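Local atomic coordinates of trichothecene 3-O-acetyltransferase (Gibberella zeae, PDB entry 2RKV), a protein that transfers an acetyl group from acetyl coenzyme A to the 3-hydroxyl of trichothecene mycotoxins, as a member of the BAHD acyltransferase superfamily. Residues 278-283 against 428-433. Numbering follows the deposited sequence.
Sequences LERIDG and SLRDED
The guanidinium of R280 carries the guanidinium of R430 flat on one face and the carboxylate of D433 at its edge. The two arginine planes are only 7° apart, with centres 4.1 Å from each other, a parallel stack of like charges that only such planar groups can form; the carboxylates of D433 and E409 probably offset the repulsion. R280 grips D433 side-on, NE giving a bond to OD1 and NH2 one to OD2, both 2.8 Å. Each N-H points almost straight at its oxygen, and each oxygen lies within 6° of the guanidinium plane, whereas the carboxylate plane, met on its syn side, is turned by 27° from it. The short, flat carboxylate takes both N-H groups at once, which fixes the rotation of the R280 group; NH2 also bonds to the S372 carbonyl. OD2 pairs with R277 as well, while R430 NE has its salt bridge with E409. Extended from CG to NE, the R280 chain is long enough to reach from the loop to the helix start. Beside its aliphatic part lies E432, whose OE2 comes to 3.6 Å from R280 CD but forms its salt bridge with R436. Stacked arginines flanked by carboxylates make a small, partly buried charge network, tying the loop between helix 261-277 and strand 286-294 to a strand-to-helix junction, where strand 423-430 of the seven-stranded mixed sheet passes into helix 431-439 with R430 at the N-cap position.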
loop_
_atom_site.group_PDB
_atom_site.type_symbol
_atom_site.label_atom_id
_atom_site.label_comp_id
_atom_site.label_asym_id
_atom_site.label_seq_id
_atom_site.Cartn_x
_atom_site.Cartn_y
_atom_site.Cartn_z
ATOM N N LEU A 278 0.025 -26.031 7.020
ATOM C CA LEU A 278 -0.083 -27.492 6.956
ATOM C C LEU A 278 -0.388 -28.102 8.319
ATOM O O LEU A 278 -0.923 -29.214 8.404
ATOM C CB LEU A 278 1.205 -28.109 6.408
ATOM C CG LEU A 278 1.439 -28.033 4.899
ATOM C CD1 LEU A 278 2.884 -28.395 4.594
ATOM C CD2 LEU A 278 0.472 -28.942 4.137
ATOM N N GLU A 279 -0.041 -27.374 9.379
ATOM C CA GLU A 279 -0.308 -27.817 10.748
ATOM C C GLU A 279 -1.783 -27.716 11.143
ATOM O O GLU A 279 -2.191 -28.283 12.158
ATOM C CB GLU A 279 0.580 -27.067 11.746
ATOM C CG GLU A 279 2.078 -27.260 11.525
ATOM C CD GLU A 279 2.493 -28.729 11.488
ATOM O OE1 GLU A 279 2.114 -29.483 12.411
ATOM O OE2 GLU A 279 3.200 -29.128 10.536
ATOM N N ARG A 280 -2.586 -27.016 10.342
ATOM C CA ARG A 280 -4.018 -26.874 10.640
ATOM C C ARG A 280 -4.968 -27.245 9.504
ATOM O O ARG A 280 -6.162 -27.435 9.738
ATOM C CB ARG A 280 -4.346 -25.486 11.202
ATOM C CG ARG A 280 -4.044 -24.334 10.270
ATOM C CD ARG A 280 -4.595 -23.035 10.836
ATOM N NE ARG A 280 -4.311 -21.907 9.947
ATOM C CZ ARG A 280 -5.098 -21.509 8.951
ATOM N NH1 ARG A 280 -6.240 -22.136 8.700
ATOM N NH2 ARG A 280 -4.743 -20.472 8.199
ATOM N N ILE A 281 -4.457 -27.332 8.279
ATOM C CA ILE A 281 -5.271 -27.757 7.131
ATOM C C ILE A 281 -4.522 -28.738 6.218
ATOM O O ILE A 281 -3.301 -28.860 6.296
ATOM C CB ILE A 281 -5.822 -26.553 6.301
ATOM C CG1 ILE A 281 -4.701 -25.552 5.997
ATOM C CG2 ILE A 281 -7.024 -25.892 7.011
ATOM C CD1 ILE A 281 -5.174 -24.190 5.530
ATOM N N ASP A 282 -5.263 -29.436 5.358
ATOM C CA ASP A 282 -4.669 -30.424 4.458
ATOM C C ASP A 282 -3.862 -29.775 3.333
ATOM O O ASP A 282 -4.202 -28.691 2.862
ATOM C CB ASP A 282 -5.745 -31.334 3.856
ATOM C CG ASP A 282 -5.159 -32.593 3.243
ATOM O OD1 ASP A 282 -4.631 -33.434 4.000
ATOM O OD2 ASP A 282 -5.218 -32.739 2.007
ATOM N N GLY A 283 -2.807 -30.460 2.896
ATOM C CA GLY A 283 -1.992 -30.001 1.769
ATOM C C GLY A 283 -2.757 -29.807 0.471
ATOM O O GLY A 283 -2.312 -29.075 -0.415
ATOM N N SER A 428 -0.144 -9.878 8.525
ATOM C CA SER A 428 -1.313 -10.094 9.381
ATOM C C SER A 428 -1.760 -11.538 9.229
ATOM O O SER A 428 -2.056 -12.000 8.124
ATOM C CB SER A 428 -2.455 -9.127 9.051
ATOM O OG SER A 428 -3.501 -9.237 10.015
ATOM N N LEU A 429 -1.756 -12.257 10.346
ATOM C CA LEU A 429 -2.061 -13.682 10.327
ATOM C C LEU A 429 -2.858 -14.055 11.568
ATOM O O LEU A 429 -2.746 -13.396 12.605
ATOM C CB LEU A 429 -0.760 -14.489 10.303
ATOM C CG LEU A 429 0.147 -14.458 9.066
ATOM C CD1 LEU A 429 1.477 -15.138 9.390
ATOM C CD2 LEU A 429 -0.510 -15.091 7.835
ATOM N N ARG A 430 -3.647 -15.120 11.469
ATOM C CA ARG A 430 -4.305 -15.645 12.659
ATOM C C ARG A 430 -3.258 -16.150 13.649
ATOM O O ARG A 430 -2.161 -16.578 13.257
ATOM C CB ARG A 430 -5.369 -16.697 12.312
ATOM C CG ARG A 430 -4.850 -18.075 11.891
ATOM C CD ARG A 430 -6.018 -19.053 11.702
ATOM N NE ARG A 430 -6.882 -18.633 10.602
ATOM C CZ ARG A 430 -8.093 -19.111 10.343
ATOM N NH1 ARG A 430 -8.628 -20.057 11.109
ATOM N NH2 ARG A 430 -8.780 -18.636 9.312
ATOM N N ASP A 431 -3.586 -16.070 14.938
ATOM C CA ASP A 431 -2.620 -16.333 16.004
ATOM C C ASP A 431 -1.850 -17.641 15.831
ATOM O O ASP A 431 -0.632 -17.679 16.015
ATOM C CB ASP A 431 -3.307 -16.312 17.370
ATOM C CG ASP A 431 -3.701 -14.911 17.814
ATOM O OD1 ASP A 431 -3.306 -13.919 17.161
ATOM O OD2 ASP A 431 -4.414 -14.806 18.837
ATOM N N GLU A 432 -2.548 -18.714 15.472
ATOM C CA GLU A 432 -1.870 -20.006 15.402
ATOM C C GLU A 432 -0.834 -20.070 14.277
ATOM O O GLU A 432 0.208 -20.693 14.439
ATOM C CB GLU A 432 -2.848 -21.186 15.379
ATOM C CG GLU A 432 -3.780 -21.271 14.195
ATOM C CD GLU A 432 -4.809 -22.374 14.375
ATOM O OE1 GLU A 432 -6.001 -22.045 14.523
ATOM O OE2 GLU A 432 -4.424 -23.564 14.388
ATOM N N ASP A 433 -1.127 -19.392 13.162
ATOM C CA ASP A 433 -0.170 -19.206 12.066
ATOM C C ASP A 433 1.001 -18.314 12.469
ATOM O O ASP A 433 2.159 -18.654 12.231
ATOM C CB ASP A 433 -0.869 -18.597 10.848
ATOM C CG ASP A 433 -1.766 -19.584 10.125
ATOM O OD1 ASP A 433 -1.814 -20.776 10.512
ATOM O OD2 ASP A 433 -2.433 -19.161 9.164
#